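Local coordinates for exopolysaccharide biosynthesis protein (Pantoea stewartii subsp. stewartii DC283, PDB 6TGF) that probably modifies the glycan biofilm as a hydrolase, using a parallel beta-helix fold like that of bacteriophage tailspikes, at residues 48-58 / 176-184; 167-177 / 187-195. All coordinates share one frame; numbering follows the deposited sequence.

Overall arrangement
Both contacts lie in the N-terminal part of the chain, well away from its centre. Their centres are about 12 Å apart. They share Leu176 and Arg177, where the chain passes from the short helix of interaction 2 into the loop of interaction 1. Interaction 2 builds the parallel edge of a mixed sheet from strands 168-170 and 187-190. Interaction 1 sets the loop joining that helix to strand 187-190 against strand 48-51 and helix 53-57. The two contacts also touch directly: Thr179 OG1 lies 3.7 Å from Ile170 CD1. The 1,2-ethanediol sits at the far end of interaction 2, beside Asp174 and His194, and probably comes from the crystallisation liquor.

Interaction 1: 48-58 / 176-184; sequences VPILTPENVYA and LRKTRPLFE
Asn55 and Arg180 make the one direct hydrogen bond between 48-58 and 176-184. Asn55 ND2 donates to the backbone Arg180 O at 2.7 Å, almost in line with the carbonyl bond. The other end of the amide is also used: Asn55 OD1 accepts from Thr52 N at 2.9 Å. With both ends of the amide bonded, its rotation is fixed. It ties the start of helix 53-57 to the loop.

Two waters extend the polar link. One bridges Ile50 O and Pro181 O, though it cannot serve every nearby acceptor at once. The other donates to Thr52 OG1 and Lys178 O and accepts from Arg180 N at 2.7 Å. Thr52 OG1 in turn donates to Glu54 OE1, on the lone pair away from the other carboxylate oxygen.

The remaining contacts are packing. The extended start of Arg180 (chi1 173°) brings its CD to Pro49 O and within 3.3 Å of Ile50 O. A bend at chi3 (-101°) then lays the guanidinium against Val48, whose CG2 sits over one face near the rim, 3.8 Å from Arg180 NH2. Glu54 lays its CB and CG over the turn at Lys178 and Thr179. Thr179 OG1 is held by Asp175 O, while Thr179 CG2 meets Ala58 CB at 3.8 Å. At the other end, Leu51 CD2 and Leu182 CD2 touch at 3.6 Å, the two side chains crossing at about a right angle.

Strand 48-51 is the outermost strand, within this chain, of a five-stranded antiparallel sheet. Ile50 and Leu51 both face Leu122, a classic beta bulge in this edge strand. Residues 48-58 belong to the head-binding domain family. Loop 176-184 thus packs between strand 48-51 with helix 53-57 and strand 224-228 of the mixed sheet.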
loop_
_atom_site.group_PDB
_atom_site.type_symbol
_atom_site.label_atom_id
_atom_site.label_comp_id
_atom_site.label_asym_id
_atom_site.label_seq_id
_atom_site.Cartn_x
_atom_site.Cartn_y
_atom_site.Cartn_z
ATOM N N VAL B 48 57.541 -29.552 1.297
ATOM C CA VAL B 48 56.149 -30.046 1.059
ATOM C C VAL B 48 56.014 -30.466 -0.402
ATOM O O VAL B 48 56.860 -30.126 -1.224
ATOM C CB VAL B 48 55.105 -28.969 1.417
ATOM C CG1 VAL B 48 55.200 -28.549 2.875
ATOM C CG2 VAL B 48 55.203 -27.752 0.505
ATOM N N PRO B 49 54.949 -31.219 -0.768
ATOM C CA PRO B 49 54.592 -31.416 -2.172
ATOM C C PRO B 49 54.164 -30.084 -2.809
ATOM O O PRO B 49 53.115 -29.582 -2.445
ATOM C CB PRO B 49 53.427 -32.421 -2.130
ATOM C CG PRO B 49 53.512 -33.050 -0.754
ATOM C CD PRO B 49 54.062 -31.961 0.141
ATOM N N ILE B 50 54.993 -29.537 -3.707
ATOM C CA ILE B 50 54.752 -28.231 -4.394
ATOM C C ILE B 50 53.982 -28.475 -5.699
ATOM O O ILE B 50 53.289 -27.542 -6.146
ATOM C CB ILE B 50 56.065 -27.450 -4.634
ATOM C CG1 ILE B 50 57.039 -28.186 -5.559
ATOM C CG2 ILE B 50 56.720 -27.086 -3.308
ATOM C CD1 ILE B 50 58.032 -27.276 -6.249
ATOM N N LEU B 51 54.115 -29.668 -6.290
ATOM C CA LEU B 51 53.417 -30.077 -7.540
ATOM C C LEU B 51 52.995 -31.548 -7.435
ATOM O O LEU B 51 53.841 -32.380 -7.057
ATOM C CB LEU B 51 54.349 -29.852 -8.735
ATOM C CG LEU B 51 54.789 -28.408 -8.971
ATOM C CD1 LEU B 51 55.908 -28.344 -9.999
ATOM C CD2 LEU B 51 53.616 -27.541 -9.407
ATOM N N THR B 52 51.732 -31.838 -7.764
ATOM C CA THR B 52 51.086 -33.177 -7.676
ATOM C C THR B 52 50.417 -33.478 -9.017
ATOM O O THR B 52 50.423 -32.626 -9.904
ATOM C CB THR B 52 50.109 -33.211 -6.493
ATOM O OG1 THR B 52 49.049 -32.297 -6.772
ATOM C CG2 THR B 52 50.763 -32.855 -5.175
ATOM N N PRO B 53 49.838 -34.685 -9.228
ATOM C CA PRO B 53 49.131 -34.992 -10.474
ATOM C C PRO B 53 48.021 -33.975 -10.788
ATOM O O PRO B 53 47.802 -33.696 -11.951
ATOM C CB PRO B 53 48.538 -36.388 -10.219
ATOM C CG PRO B 53 49.458 -36.994 -9.183
ATOM C CD PRO B 53 49.837 -35.826 -8.298
ATOM N N GLU B 54 47.376 -33.441 -9.744
ATOM C CA GLU B 54 46.299 -32.415 -9.828
ATOM C C GLU B 54 46.790 -31.187 -10.609
ATOM O O GLU B 54 45.951 -30.548 -11.264
ATOM C CB GLU B 54 45.831 -31.997 -8.431
ATOM C CG GLU B 54 44.908 -33.006 -7.761
ATOM C CD GLU B 54 45.597 -34.174 -7.076
ATOM O OE1 GLU B 54 46.759 -34.016 -6.651
ATOM O OE2 GLU B 54 44.966 -35.245 -6.966
ATOM N N ASN B 55 48.087 -30.867 -10.531
ATOM C CA ASN B 55 48.717 -29.718 -11.240
ATOM C C ASN B 55 48.795 -30.009 -12.745
ATOM O O ASN B 55 48.743 -29.039 -13.522
ATOM C CB ASN B 55 50.098 -29.381 -10.672
ATOM C CG ASN B 55 50.025 -28.750 -9.297
ATOM O OD1 ASN B 55 50.250 -29.417 -8.289
ATOM N ND2 ASN B 55 49.692 -27.472 -9.246
ATOM N N VAL B 56 48.922 -31.284 -13.133
ATOM C CA VAL B 56 48.958 -31.740 -14.556
ATOM C C VAL B 56 47.529 -31.702 -15.113
ATOM O O VAL B 56 47.339 -31.153 -16.215
ATOM C CB VAL B 56 49.578 -33.146 -14.691
ATOM C CG1 VAL B 56 49.598 -33.629 -16.135
ATOM C CG2 VAL B 56 50.977 -33.208 -14.096
ATOM N N TYR B 57 46.571 -32.272 -14.374
ATOM C CA TYR B 57 45.119 -32.269 -14.695
ATOM C C TYR B 57 44.604 -30.825 -14.775
ATOM O O TYR B 57 43.690 -30.565 -15.580
ATOM C CB TYR B 57 44.323 -33.059 -13.652
ATOM C CG TYR B 57 44.487 -34.557 -13.715
ATOM C CD1 TYR B 57 43.984 -35.290 -14.779
ATOM C CD2 TYR B 57 45.119 -35.253 -12.696
ATOM C CE1 TYR B 57 44.118 -36.669 -14.839
ATOM C CE2 TYR B 57 45.265 -36.630 -12.739
ATOM C CZ TYR B 57 44.762 -37.343 -13.814
ATOM O OH TYR B 57 44.895 -38.701 -13.862
ATOM N N ALA B 58 45.172 -29.923 -13.966
ATOM C CA ALA B 58 44.742 -28.510 -13.833
ATOM C C ALA B 58 45.207 -27.674 -15.032
ATOM O O ALA B 58 44.638 -26.591 -15.219
ATOM C CB ALA B 58 45.247 -27.921 -12.538
ATOM N N LEU B 176 39.598 -29.129 -6.518
ATOM C CA LEU B 176 40.153 -27.771 -6.246
ATOM C C LEU B 176 40.921 -27.775 -4.918
ATOM O O LEU B 176 42.005 -27.162 -4.869
ATOM C CB LEU B 176 39.017 -26.744 -6.214
ATOM C CG LEU B 176 39.448 -25.284 -6.077
ATOM C CD1 LEU B 176 40.218 -24.824 -7.304
ATOM C CD2 LEU B 176 38.246 -24.384 -5.838
ATOM N N ARG B 177 40.380 -28.440 -3.891
ATOM C CA ARG B 177 40.981 -28.521 -2.531
ATOM C C ARG B 177 42.252 -29.381 -2.556
ATOM O O ARG B 177 43.010 -29.323 -1.570
ATOM C CB ARG B 177 39.972 -29.092 -1.530
ATOM C CG ARG B 177 38.886 -28.111 -1.113
ATOM C CD ARG B 177 37.712 -28.823 -0.476
ATOM N NE ARG B 177 36.702 -27.904 0.030
ATOM C CZ ARG B 177 35.473 -28.255 0.401
ATOM N NH1 ARG B 177 35.082 -29.518 0.324
ATOM N NH2 ARG B 177 34.631 -27.341 0.847
ATOM N N LYS B 178 42.464 -30.154 -3.627
ATOM C CA LYS B 178 43.626 -31.071 -3.796
ATOM C C LYS B 178 44.669 -30.459 -4.743
ATOM O O LYS B 178 45.783 -31.013 -4.814
ATOM C CB LYS B 178 43.146 -32.427 -4.322
ATOM C CG LYS B 178 42.437 -33.295 -3.292
ATOM C CD LYS B 178 41.672 -34.450 -3.900
ATOM C CE LYS B 178 41.328 -35.522 -2.890
ATOM N NZ LYS B 178 40.637 -36.672 -3.519
ATOM N N THR B 179 44.330 -29.370 -5.441
ATOM C CA THR B 179 45.204 -28.698 -6.438
ATOM C C THR B 179 45.932 -27.522 -5.778
ATOM O O THR B 179 45.277 -26.495 -5.540
ATOM C CB THR B 179 44.398 -28.216 -7.651
ATOM O OG1 THR B 179 43.700 -29.334 -8.201
ATOM C CG2 THR B 179 45.263 -27.575 -8.715
ATOM N N ARG B 180 47.232 -27.664 -5.506
ATOM C CA ARG B 180 48.094 -26.560 -5.004
ATOM C C ARG B 180 48.277 -25.544 -6.130
ATOM O O ARG B 180 48.590 -25.928 -7.255
ATOM C CB ARG B 180 49.446 -27.094 -4.519
ATOM C CG ARG B 180 50.451 -26.010 -4.151
ATOM C CD ARG B 180 51.691 -26.561 -3.474
ATOM N NE ARG B 180 51.660 -26.380 -2.028
ATOM C CZ ARG B 180 52.372 -25.488 -1.344
ATOM N NH1 ARG B 180 53.207 -24.668 -1.959
ATOM N NH2 ARG B 180 52.252 -25.424 -0.029
ATOM N N PRO B 181 48.069 -24.229 -5.879
ATOM C CA PRO B 181 48.375 -23.200 -6.873
ATOM C C PRO B 181 49.852 -23.236 -7.293
ATOM O O PRO B 181 50.686 -23.563 -6.467
ATOM C CB PRO B 181 48.059 -21.874 -6.164
ATOM C CG PRO B 181 47.120 -22.247 -5.033
ATOM C CD PRO B 181 47.496 -23.663 -4.646
ATOM N N LEU B 182 50.136 -22.905 -8.557
ATOM C CA LEU B 182 51.518 -22.807 -9.102
ATOM C C LEU B 182 52.268 -21.684 -8.376
ATOM O O LEU B 182 53.453 -21.886 -8.044
ATOM C CB LEU B 182 51.466 -22.538 -10.610
ATOM C CG LEU B 182 51.123 -23.740 -11.490
ATOM C CD1 LEU B 182 51.022 -23.324 -12.949
ATOM C CD2 LEU B 182 52.148 -24.853 -11.328
ATOM N N PHE B 183 51.589 -20.556 -8.146
ATOM C CA PHE B 183 52.146 -19.340 -7.497
ATOM C C PHE B 183 51.015 -18.516 -6.869
ATOM O O PHE B 183 49.831 -18.787 -7.156
ATOM C CB PHE B 183 52.930 -18.515 -8.521
ATOM C CG PHE B 183 52.194 -18.255 -9.811
ATOM C CD1 PHE B 183 51.292 -17.208 -9.918
ATOM C CD2 PHE B 183 52.401 -19.060 -10.921
ATOM C CE1 PHE B 183 50.615 -16.972 -11.104
ATOM C CE2 PHE B 183 51.723 -18.821 -12.107
ATOM C CZ PHE B 183 50.830 -17.780 -12.196
ATOM N N GLU B 184 51.384 -17.539 -6.034
ATOM C CA GLU B 184 50.453 -16.580 -5.379
ATOM C C GLU B 184 49.779 -15.728 -6.462
ATOM O O GLU B 184 50.500 -14.998 -7.177
ATOM C CB GLU B 184 51.212 -15.706 -4.377
ATOM C CG GLU B 184 50.327 -14.752 -3.591
ATOM C CD GLU B 184 49.410 -15.410 -2.575
ATOM O OE1 GLU B 184 49.837 -16.398 -1.943
ATOM O OE2 GLU B 184 48.271 -14.931 -2.415
HETATM O O HOH W 1 53.214 -24.915 -6.845
HETATM O O HOH W 2 48.669 -29.945 -5.709
#

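Interaction 2: 167-177 / 187-195; sequences IGEIPSVDDLR and KIKLKSWHP. With EDO (1,2-ethanediol), chain C.
Val173 and Trp193 meet through a CH-pi contact. Val173 CG2 stands 3.4 Å from the centroid of the six-membered ring, only 9° off its normal. A chi1 of -51° places this methyl between the backbone N and the carbonyl carbon, and turns CG1 toward the pyrrole side of the same indole. CG2 also lies over one face of the Arg177 guanidinium, near its rim. Arg177 NE pairs with Asp213, and Trp193 NE1 bonds to Gln215 O.

On the helix side of the strands, Leu190 points CG anti to the backbone N (chi1 -179°). Its CD2 meets Val173 CG1 at 3.7 Å, and its CD1 lies by the carbonyl oxygens of Ile170 and Ser172. Ile188 crosses Ile170 at about a right angle, with Ile188 CG1 3.5 Å from Ile170 CD1. Leu176 CD1 reaches Ile188 CG2.

On the other face of the strands, Glu169 and Lys189 run side by side. Their charged atoms do not meet: Glu169 OE1 and Lys189 NZ are 5.2 Å apart.

Parallel backbone bonds link the strands, among them Ile170 N to Lys189 O at 2.9 Å. Beyond them, Val173 N donates to Trp193 O at 3.0 Å. Ser172 is the N-cap of helix 173-176: its OG accepts a weak bond from Asp175 N and donates to Asp175 OD2 at 2.8 Å. Asp174 OD2 accepts from the 1,2-ethanediol O1, and Pro195 CD and the edge of the His194 ring flank the ligand.

The chemistry is therefore two-sided. Ile170, Ile188, Leu190, Val173 and Leu176 pack between strands and helix in this beta-alpha-beta unit, and Trp193 covers Val173 beyond the strand. Glu169 and Lys189 keep to the exposed face, while Arg177, on the helix side, has its charge met by Asp213.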
loop_
_atom_site.group_PDB
_atom_site.type_symbol
_atom_site.label_atom_id
_atom_site.label_comp_id
_atom_site.label_asym_id
_atom_site.label_seq_id
_atom_site.Cartn_x
_atom_site.Cartn_y
_atom_site.Cartn_z
ATOM N N ILE B 167 45.935 -20.466 -17.862
ATOM C CA ILE B 167 44.759 -20.626 -16.953
ATOM C C ILE B 167 44.129 -21.996 -17.221
ATOM O O ILE B 167 43.717 -22.241 -18.371
ATOM C CB ILE B 167 43.735 -19.486 -17.143
ATOM C CG1 ILE B 167 44.404 -18.109 -17.225
ATOM C CG2 ILE B 167 42.673 -19.531 -16.053
ATOM C CD1 ILE B 167 44.488 -17.544 -18.623
ATOM N N GLY B 168 44.054 -22.843 -16.191
ATOM C CA GLY B 168 43.528 -24.217 -16.276
ATOM C C GLY B 168 42.074 -24.307 -15.845
ATOM O O GLY B 168 41.521 -23.281 -15.402
ATOM N N GLU B 169 41.481 -25.499 -15.973
ATOM C CA GLU B 169 40.081 -25.798 -15.570
ATOM C C GLU B 169 40.078 -26.974 -14.586
ATOM O O GLU B 169 40.901 -27.893 -14.760
ATOM C CB GLU B 169 39.217 -26.100 -16.797
ATOM C CG GLU B 169 37.728 -26.093 -16.499
ATOM C CD GLU B 169 36.825 -25.947 -17.713
ATOM O OE1 GLU B 169 35.828 -25.199 -17.619
ATOM O OE2 GLU B 169 37.117 -26.580 -18.747
ATOM N N ILE B 170 39.182 -26.931 -13.596
ATOM C CA ILE B 170 39.041 -27.954 -12.516
ATOM C C ILE B 170 37.565 -28.337 -12.412
ATOM O O ILE B 170 36.702 -27.464 -12.366
ATOM C CB ILE B 170 39.626 -27.417 -11.191
ATOM C CG1 ILE B 170 41.119 -27.104 -11.340
ATOM C CG2 ILE B 170 39.352 -28.376 -10.038
ATOM C CD1 ILE B 170 41.819 -26.702 -10.059
ATOM N N PRO B 171 37.223 -29.647 -12.398
ATOM C CA PRO B 171 35.826 -30.079 -12.481
ATOM C C PRO B 171 34.973 -29.889 -11.213
ATOM O O PRO B 171 33.790 -29.646 -11.369
ATOM C CB PRO B 171 35.939 -31.574 -12.829
ATOM C CG PRO B 171 37.276 -32.001 -12.264
ATOM C CD PRO B 171 38.165 -30.778 -12.355
ATOM N N SER B 172 35.563 -30.002 -10.015
ATOM C CA SER B 172 34.845 -29.970 -8.710
ATOM C C SER B 172 35.700 -29.296 -7.630
ATOM O O SER B 172 36.919 -29.155 -7.850
ATOM C CB SER B 172 34.448 -31.362 -8.294
ATOM O OG SER B 172 35.594 -32.173 -8.075
ATOM N N VAL B 173 35.088 -28.904 -6.503
ATOM C CA VAL B 173 35.810 -28.290 -5.344
ATOM C C VAL B 173 36.657 -29.379 -4.676
ATOM O O VAL B 173 37.742 -29.043 -4.161
ATOM C CB VAL B 173 34.883 -27.599 -4.322
ATOM C CG1 VAL B 173 33.929 -26.617 -4.975
ATOM C CG2 VAL B 173 34.113 -28.582 -3.461
ATOM N N ASP B 174 36.167 -30.625 -4.677
ATOM C CA ASP B 174 36.916 -31.828 -4.220
ATOM C C ASP B 174 38.308 -31.815 -4.865
ATOM O O ASP B 174 39.303 -31.982 -4.130
ATOM C CB ASP B 174 36.165 -33.121 -4.558
ATOM C CG ASP B 174 34.959 -33.408 -3.676
ATOM O OD1 ASP B 174 34.727 -32.647 -2.715
ATOM O OD2 ASP B 174 34.253 -34.395 -3.963
ATOM N N ASP B 175 38.364 -31.600 -6.184
ATOM C CA ASP B 175 39.620 -31.551 -6.980
ATOM C C ASP B 175 40.344 -30.221 -6.725
ATOM O O ASP B 175 41.594 -30.230 -6.718
ATOM C CB ASP B 175 39.336 -31.775 -8.468
ATOM C CG ASP B 175 38.898 -33.195 -8.789
ATOM O OD1 ASP B 175 39.672 -34.127 -8.495
ATOM O OD2 ASP B 175 37.780 -33.359 -9.315
ATOM N N LEU B 176 39.598 -29.129 -6.518
ATOM C CA LEU B 176 40.153 -27.771 -6.246
ATOM C C LEU B 176 40.921 -27.775 -4.918
ATOM O O LEU B 176 42.005 -27.162 -4.869
ATOM C CB LEU B 176 39.017 -26.744 -6.214
ATOM C CG LEU B 176 39.448 -25.284 -6.077
ATOM C CD1 LEU B 176 40.218 -24.824 -7.304
ATOM C CD2 LEU B 176 38.246 -24.384 -5.838
ATOM N N ARG B 177 40.380 -28.440 -3.891
ATOM C CA ARG B 177 40.981 -28.521 -2.531
ATOM C C ARG B 177 42.252 -29.381 -2.556
ATOM O O ARG B 177 43.010 -29.323 -1.570
ATOM C CB ARG B 177 39.972 -29.092 -1.530
ATOM C CG ARG B 177 38.886 -28.111 -1.113
ATOM C CD ARG B 177 37.712 -28.823 -0.476
ATOM N NE ARG B 177 36.702 -27.904 0.030
ATOM C CZ ARG B 177 35.473 -28.255 0.401
ATOM N NH1 ARG B 177 35.082 -29.518 0.324
ATOM N NH2 ARG B 177 34.631 -27.341 0.847
ATOM N N LYS B 187 45.505 -17.985 -11.427
ATOM C CA LYS B 187 44.054 -18.025 -11.758
ATOM C C LYS B 187 43.683 -19.425 -12.252
ATOM O O LYS B 187 44.478 -20.024 -13.009
ATOM C CB LYS B 187 43.702 -16.959 -12.799
ATOM C CG LYS B 187 43.820 -15.525 -12.297
ATOM C CD LYS B 187 43.306 -14.486 -13.268
ATOM C CE LYS B 187 44.063 -13.179 -13.174
ATOM N NZ LYS B 187 43.246 -12.032 -13.632
ATOM N N ILE B 188 42.520 -19.917 -11.822
ATOM C CA ILE B 188 41.952 -21.234 -12.230
ATOM C C ILE B 188 40.452 -21.047 -12.479
ATOM O O ILE B 188 39.883 -20.068 -11.960
ATOM C CB ILE B 188 42.263 -22.314 -11.169
ATOM C CG1 ILE B 188 42.373 -23.710 -11.784
ATOM C CG2 ILE B 188 41.261 -22.291 -10.025
ATOM C CD1 ILE B 188 43.592 -23.902 -12.652
ATOM N N LYS B 189 39.853 -21.946 -13.261
ATOM C CA LYS B 189 38.425 -21.893 -13.662
ATOM C C LYS B 189 37.731 -23.170 -13.175
ATOM O O LYS B 189 38.025 -24.241 -13.727
ATOM C CB LYS B 189 38.348 -21.716 -15.182
ATOM C CG LYS B 189 37.103 -21.012 -15.693
ATOM C CD LYS B 189 35.958 -21.952 -15.972
ATOM C CE LYS B 189 34.633 -21.232 -16.098
ATOM N NZ LYS B 189 34.676 -20.194 -17.156
ATOM N N LEU B 190 36.872 -23.060 -12.158
ATOM C CA LEU B 190 36.075 -24.195 -11.619
ATOM C C LEU B 190 34.808 -24.353 -12.469
ATOM O O LEU B 190 33.985 -23.418 -12.473
ATOM C CB LEU B 190 35.733 -23.936 -10.146
ATOM C CG LEU B 190 34.941 -25.040 -9.445
ATOM C CD1 LEU B 190 35.742 -26.331 -9.370
ATOM C CD2 LEU B 190 34.515 -24.605 -8.052
ATOM N N LYS B 191 34.673 -25.488 -13.166
ATOM C CA LYS B 191 33.524 -25.801 -14.060
ATOM C C LYS B 191 32.229 -25.777 -13.240
ATOM O O LYS B 191 31.240 -25.180 -13.712
ATOM C CB LYS B 191 33.719 -27.163 -14.734
ATOM C CG LYS B 191 32.636 -27.550 -15.735
ATOM C CD LYS B 191 32.576 -29.037 -16.027
ATOM C CE LYS B 191 31.168 -29.543 -16.262
ATOM N NZ LYS B 191 30.403 -29.635 -14.996
ATOM N N SER B 192 32.237 -26.410 -12.063
ATOM C CA SER B 192 31.083 -26.460 -11.128
ATOM C C SER B 192 31.549 -26.881 -9.730
ATOM O O SER B 192 32.676 -27.394 -9.607
ATOM C CB SER B 192 30.007 -27.379 -11.653
ATOM O OG SER B 192 29.834 -28.512 -10.819
ATOM N N TRP B 193 30.695 -26.670 -8.726
ATOM C CA TRP B 193 30.928 -27.081 -7.315
ATOM C C TRP B 193 31.041 -28.608 -7.259
ATOM O O TRP B 193 32.109 -29.107 -6.856
ATOM C CB TRP B 193 29.811 -26.555 -6.403
ATOM C CG TRP B 193 30.232 -26.318 -4.986
ATOM C CD1 TRP B 193 30.441 -25.109 -4.390
ATOM C CD2 TRP B 193 30.489 -27.310 -3.974
ATOM N NE1 TRP B 193 30.809 -25.275 -3.084
ATOM C CE2 TRP B 193 30.849 -26.614 -2.799
ATOM C CE3 TRP B 193 30.451 -28.709 -3.944
ATOM C CZ2 TRP B 193 31.169 -27.273 -1.612
ATOM C CZ3 TRP B 193 30.769 -29.359 -2.772
ATOM C CH2 TRP B 193 31.123 -28.649 -1.622
ATOM N N HIS B 194 29.977 -29.308 -7.671
ATOM C CA HIS B 194 29.879 -30.792 -7.723
ATOM C C HIS B 194 30.238 -31.287 -9.121
ATOM O O HIS B 194 29.942 -30.616 -10.107
ATOM C CB HIS B 194 28.470 -31.248 -7.321
ATOM C CG HIS B 194 28.128 -30.961 -5.899
ATOM N ND1 HIS B 194 28.662 -31.687 -4.854
ATOM C CD2 HIS B 194 27.311 -30.040 -5.345
ATOM C CE1 HIS B 194 28.187 -31.226 -3.715
ATOM N NE2 HIS B 194 27.357 -30.217 -3.989
ATOM N N PRO B 195 30.867 -32.479 -9.264
ATOM C CA PRO B 195 31.242 -32.997 -10.581
ATOM C C PRO B 195 30.052 -33.119 -11.548
ATOM O O PRO B 195 29.113 -33.832 -11.238
ATOM C CB PRO B 195 31.831 -34.386 -10.283
ATOM C CG PRO B 195 32.245 -34.326 -8.830
ATOM C CD PRO B 195 31.261 -33.382 -8.172
HETATM C C1 EDO C . 30.374 -34.486 -5.109
HETATM O O1 EDO C . 31.244 -33.858 -4.186
HETATM C C2 EDO C . 29.367 -35.367 -4.467
HETATM O O2 EDO C . 29.022 -34.978 -3.150
HETATM O O HOH W 3 32.655 -31.274 -13.345
HETATM O O HOH W 4 32.968 -31.462 -5.055
#